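Local atomic coordinates of pseudoperoxidase (Leishmania major, PDB entry 5VIA), a protein that binds heme b with both axial positions of its iron filled by protein side chains, as a pseudoperoxidase of the peroxidase family. Residues S37-F42 against C60-G65. Numbering follows the deposited sequence.
Sequences SIRTAF and CAVVRG. With HEM (protoporphyrin IX containing Fe), chain B.
The Phe42 ring carries heme methyl CMC over one face, and Cys60 SG lies at its edge. This is a Cys sulfur-aromatic contact, with SG 78° off the ring normal at the centroid. The guanidinium of Arg39 meets the loop 60-65 through its edge, close to its own plane. Phe42 and Arg39 both lie on helix 33-49 in the heme pocket of a peroxidase-family fold. Cys60 and His159 fill both axial positions of the iron, so the peroxide site of a peroxidase is probably taken. Three backbone carbonyls hold the Arg39 group and would probably stabilise its charge. Arg39 NH1 donates to Cys60 O at 2.7 Å and, over a longer 3.2 Å, to Val62 O. Arg39 NH2 donates to Arg64 O at 2.9 Å in the straightest of the three bonds, 165° at the hydrogen. Arg39 CD is anti to CA (chi2 163°) and packs 3.4 Å from Cys60 SG; the bend at chi3 then turns NE. Arg39 thus ties the loop to the helix beside the metal ligand. Ala61 CB touches Phe42 CE2. The Arg64 side chain bonds instead to backbone oxygens of Glu54, Asn167 and Val168. Cys60 SG binds HEM FE at 2.5 Å.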
ATOM      1  N   SER A  37      -1.521   7.890   0.054  1.00 27.18           N
ATOM      2  CA  SER A  37      -0.498   8.010  -0.978  1.00 26.79           C
ATOM      3  C   SER A  37       0.356   6.745  -1.034  1.00 27.45           C
ATOM      4  O   SER A  37       0.816   6.351  -2.105  1.00 28.44           O
ATOM      5  CB  SER A  37       0.379   9.239  -0.741  1.00 27.96           C
ATOM      6  OG  SER A  37      -0.414  10.420  -0.661  1.00 29.98           O
ATOM      7  N   ILE A  38       0.556   6.103   0.113  1.00 26.46           N
ATOM      8  CA  ILE A  38       1.297   4.847   0.157  1.00 26.44           C
ATOM      9  C   ILE A  38       0.473   3.768  -0.526  1.00 26.46           C
ATOM     10  O   ILE A  38       0.994   3.019  -1.355  1.00 24.98           O
ATOM     11  CB  ILE A  38       1.616   4.408   1.598  1.00 24.93           C
ATOM     12  CG1 ILE A  38       2.588   5.390   2.245  1.00 26.00           C
ATOM     13  CG2 ILE A  38       2.183   2.969   1.619  1.00 24.65           C
ATOM     14  CD1 ILE A  38       2.801   5.130   3.721  1.00 25.25           C
ATOM     15  N   ARG A  39      -0.821   3.702  -0.197  1.00 25.92           N
ATOM     16  CA  ARG A  39      -1.697   2.740  -0.849  1.00 26.51           C
ATOM     17  C   ARG A  39      -1.655   2.917  -2.371  1.00 27.75           C
ATOM     18  O   ARG A  39      -1.642   1.943  -3.111  1.00 27.24           O
ATOM     19  CB  ARG A  39      -3.144   2.862  -0.365  1.00 27.32           C
ATOM     20  CG  ARG A  39      -4.066   1.986  -1.217  1.00 30.79           C
ATOM     21  CD  ARG A  39      -5.425   1.718  -0.589  1.00 31.77           C
ATOM     22  NE  ARG A  39      -6.331   2.821  -0.759  1.00 36.19           N
ATOM     23  CZ  ARG A  39      -7.166   2.966  -1.781  1.00 34.75           C
ATOM     24  NH1 ARG A  39      -7.204   2.071  -2.756  1.00 33.96           N
ATOM     25  NH2 ARG A  39      -7.956   4.019  -1.819  1.00 30.56           N
ATOM     26  N   THR A  40      -1.624   4.172  -2.810  1.00 27.11           N
ATOM     27  CA  THR A  40      -1.564   4.497  -4.228  1.00 27.16           C
ATOM     28  C   THR A  40      -0.369   3.861  -4.954  1.00 27.98           C
ATOM     29  O   THR A  40      -0.472   3.523  -6.128  1.00 28.39           O
ATOM     30  CB  THR A  40      -1.558   6.010  -4.413  1.00 31.80           C
ATOM     31  OG1 THR A  40      -2.740   6.549  -3.805  1.00 31.75           O
ATOM     32  CG2 THR A  40      -1.580   6.365  -5.871  1.00 34.86           C
ATOM     33  N   ALA A  41       0.757   3.691  -4.268  1.00 26.99           N
ATOM     34  CA  ALA A  41       1.904   3.056  -4.916  1.00 27.18           C
ATOM     35  C   ALA A  41       1.558   1.615  -5.251  1.00 27.46           C
ATOM     36  O   ALA A  41       1.975   1.095  -6.293  1.00 25.97           O
ATOM     37  CB  ALA A  41       3.127   3.118  -4.042  1.00 26.88           C
ATOM     38  N   PHE A  42       0.815   0.969  -4.352  1.00 22.88           N
ATOM     39  CA  PHE A  42       0.336  -0.389  -4.585  1.00 23.48           C
ATOM     40  C   PHE A  42      -0.756  -0.449  -5.649  1.00 24.41           C
ATOM     41  O   PHE A  42      -0.721  -1.318  -6.535  1.00 23.23           O
ATOM     42  CB  PHE A  42      -0.136  -1.063  -3.276  1.00 22.66           C
ATOM     43  CG  PHE A  42      -0.868  -2.366  -3.497  1.00 23.79           C
ATOM     44  CD1 PHE A  42      -0.256  -3.421  -4.178  1.00 22.09           C
ATOM     45  CD2 PHE A  42      -2.161  -2.540  -3.029  1.00 24.88           C
ATOM     46  CE1 PHE A  42      -0.930  -4.622  -4.386  1.00 23.02           C
ATOM     47  CE2 PHE A  42      -2.840  -3.728  -3.235  1.00 26.96           C
ATOM     48  CZ  PHE A  42      -2.225  -4.774  -3.919  1.00 27.04           C
ATOM     49  N   CYS A  60      -6.591  -3.861  -1.735  1.00 27.59           N
ATOM     50  CA  CYS A  60      -6.990  -2.460  -1.779  1.00 27.37           C
ATOM     51  C   CYS A  60      -6.549  -1.762  -3.067  1.00 27.40           C
ATOM     52  O   CYS A  60      -6.557  -0.530  -3.144  1.00 25.76           O
ATOM     53  CB  CYS A  60      -6.466  -1.698  -0.561  1.00 26.93           C
ATOM     54  SG  CYS A  60      -4.666  -1.643  -0.490  1.00 25.50           S
ATOM     55  N   ALA A  61      -6.210  -2.544  -4.093  1.00 26.38           N
ATOM     56  CA  ALA A  61      -5.875  -1.975  -5.392  1.00 26.56           C
ATOM     57  C   ALA A  61      -7.115  -1.496  -6.133  1.00 28.88           C
ATOM     58  O   ALA A  61      -7.222  -1.664  -7.351  1.00 28.71           O
ATOM     59  CB  ALA A  61      -5.105  -3.013  -6.253  1.00 26.09           C
ATOM     60  N   VAL A  62      -8.066  -0.912  -5.411  1.00 29.65           N
ATOM     61  CA  VAL A  62      -9.245  -0.364  -6.059  1.00 29.37           C
ATOM     62  C   VAL A  62      -8.964   1.086  -6.422  1.00 27.62           C
ATOM     63  O   VAL A  62      -8.092   1.719  -5.834  1.00 30.28           O
ATOM     64  CB  VAL A  62     -10.532  -0.492  -5.184  1.00 34.39           C
ATOM     65  CG1 VAL A  62     -10.811  -1.955  -4.830  1.00 32.53           C
ATOM     66  CG2 VAL A  62     -10.441   0.361  -3.926  1.00 32.45           C
ATOM     67  N   VAL A  63      -9.696   1.609  -7.393  1.00 35.30           N
ATOM     68  CA  VAL A  63      -9.449   2.955  -7.884  1.00 35.94           C
ATOM     69  C   VAL A  63     -10.177   3.983  -7.020  1.00 36.83           C
ATOM     70  O   VAL A  63      -9.968   5.199  -7.156  1.00 36.96           O
ATOM     71  CB  VAL A  63      -9.904   3.088  -9.341  1.00 37.96           C
ATOM     72  CG1 VAL A  63     -11.419   3.127  -9.429  1.00 40.82           C
ATOM     73  CG2 VAL A  63      -9.322   4.325  -9.961  1.00 41.54           C
ATOM     74  N   ARG A  64     -11.025   3.489  -6.121  1.00 31.78           N
ATOM     75  CA  ARG A  64     -11.885   4.362  -5.323  1.00 32.64           C
ATOM     76  C   ARG A  64     -11.130   5.013  -4.166  1.00 33.10           C
ATOM     77  O   ARG A  64     -10.130   4.487  -3.685  1.00 32.71           O
ATOM     78  CB  ARG A  64     -13.101   3.587  -4.801  1.00 35.37           C
ATOM     79  CG  ARG A  64     -13.954   2.918  -5.896  1.00 38.35           C
ATOM     80  CD  ARG A  64     -15.230   2.254  -5.329  1.00 38.54           C
ATOM     81  NE  ARG A  64     -14.913   1.237  -4.319  1.00 37.74           N
ATOM     82  CZ  ARG A  64     -14.769  -0.066  -4.574  1.00 39.51           C
ATOM     83  NH1 ARG A  64     -14.924  -0.533  -5.807  1.00 37.57           N
ATOM     84  NH2 ARG A  64     -14.479  -0.911  -3.592  1.00 39.25           N
ATOM     85  N   GLY A  65     -11.606   6.180  -3.741  1.00 35.27           N
ATOM     86  CA  GLY A  65     -11.027   6.874  -2.608  1.00 35.21           C
ATOM     87  C   GLY A  65      -9.662   7.494  -2.843  1.00 35.05           C
ATOM     88  O   GLY A  65      -8.862   7.591  -1.913  1.00 35.13           O
TER
HETATM   89  CHA HEM B 500      -5.807  -0.116   3.162  1.00 25.64           C
HETATM   90  CHB HEM B 500      -6.654  -4.807   2.143  1.00 20.37           C
HETATM   91  CHC HEM B 500      -2.296  -4.963   0.008  1.00 21.94           C
HETATM   92  CHD HEM B 500      -1.185  -0.521   1.685  1.00 23.87           C
HETATM   93  C1A HEM B 500      -6.413  -1.337   2.992  1.00 23.55           C
HETATM   94  C2A HEM B 500      -7.805  -1.603   3.279  1.00 21.81           C
HETATM   95  C3A HEM B 500      -8.052  -2.879   2.999  1.00 19.68           C
HETATM   96  C4A HEM B 500      -6.811  -3.488   2.525  1.00 19.96           C
HETATM   97  CMA HEM B 500      -9.404  -3.599   3.153  1.00 26.69           C
HETATM   98  CAA HEM B 500      -8.829  -0.556   3.771  1.00 22.76           C
HETATM   99  CBA HEM B 500      -9.152   0.264   2.507  1.00 17.79           C
HETATM  100  CGA HEM B 500     -10.147   1.375   2.758  1.00 26.20           C
HETATM  101  O1A HEM B 500     -11.300   1.068   3.150  1.00 27.38           O
HETATM  102  O2A HEM B 500      -9.796   2.566   2.530  1.00 25.36           O
HETATM  103  C1B HEM B 500      -5.561  -5.280   1.445  1.00 24.43           C
HETATM  104  C2B HEM B 500      -5.368  -6.614   0.925  1.00 20.83           C
HETATM  105  C3B HEM B 500      -4.177  -6.672   0.310  1.00 26.03           C
HETATM  106  C4B HEM B 500      -3.540  -5.365   0.462  1.00 26.16           C
HETATM  107  CMB HEM B 500      -6.396  -7.751   1.033  1.00 19.27           C
HETATM  108  CAB HEM B 500      -3.629  -7.948  -0.376  1.00 27.17           C
HETATM  109  CBB HEM B 500      -2.765  -7.895  -1.396  1.00 22.93           C
HETATM  110  C1C HEM B 500      -1.606  -3.793   0.274  1.00 20.65           C
HETATM  111  C2C HEM B 500      -0.233  -3.472  -0.136  1.00 20.54           C
HETATM  112  C3C HEM B 500       0.062  -2.229   0.335  1.00 19.91           C
HETATM  113  C4C HEM B 500      -1.108  -1.743   1.052  1.00 21.01           C
HETATM  114  CMC HEM B 500       0.664  -4.424  -0.978  1.00 19.51           C
HETATM  115  CAC HEM B 500       1.317  -1.335   0.215  1.00 21.12           C
HETATM  116  CBC HEM B 500       2.365  -1.637  -0.565  1.00 45.69           C
HETATM  117  C1D HEM B 500      -2.316   0.006   2.259  1.00 20.90           C
HETATM  118  C2D HEM B 500      -2.399   1.300   2.905  1.00 20.79           C
HETATM  119  C3D HEM B 500      -3.843   1.426   3.371  1.00 21.50           C
HETATM  120  C4D HEM B 500      -4.485   0.195   2.957  1.00 21.37           C
HETATM  121  CMD HEM B 500      -1.267   2.334   3.085  1.00 22.63           C
HETATM  122  CAD HEM B 500      -4.484   2.634   4.104  1.00 19.04           C
HETATM  123  CBD HEM B 500      -4.960   3.569   2.984  1.00 21.88           C
HETATM  124  CGD HEM B 500      -5.653   4.793   3.533  1.00 27.99           C
HETATM  125  O1D HEM B 500      -6.275   5.548   2.728  1.00 26.21           O
HETATM  126  O2D HEM B 500      -5.585   5.001   4.770  1.00 21.51           O
HETATM  127  NA  HEM B 500      -5.827  -2.514   2.539  1.00 21.47           N
HETATM  128  NB  HEM B 500      -4.428  -4.549   1.158  1.00 21.70           N
HETATM  129  NC  HEM B 500      -2.106  -2.709   1.002  1.00 22.92           N
HETATM  130  ND  HEM B 500      -3.557  -0.623   2.320  1.00 21.48           N
HETATM  131 FE   HEM B 500      -4.030  -2.592   1.714  1.00 28.24          FE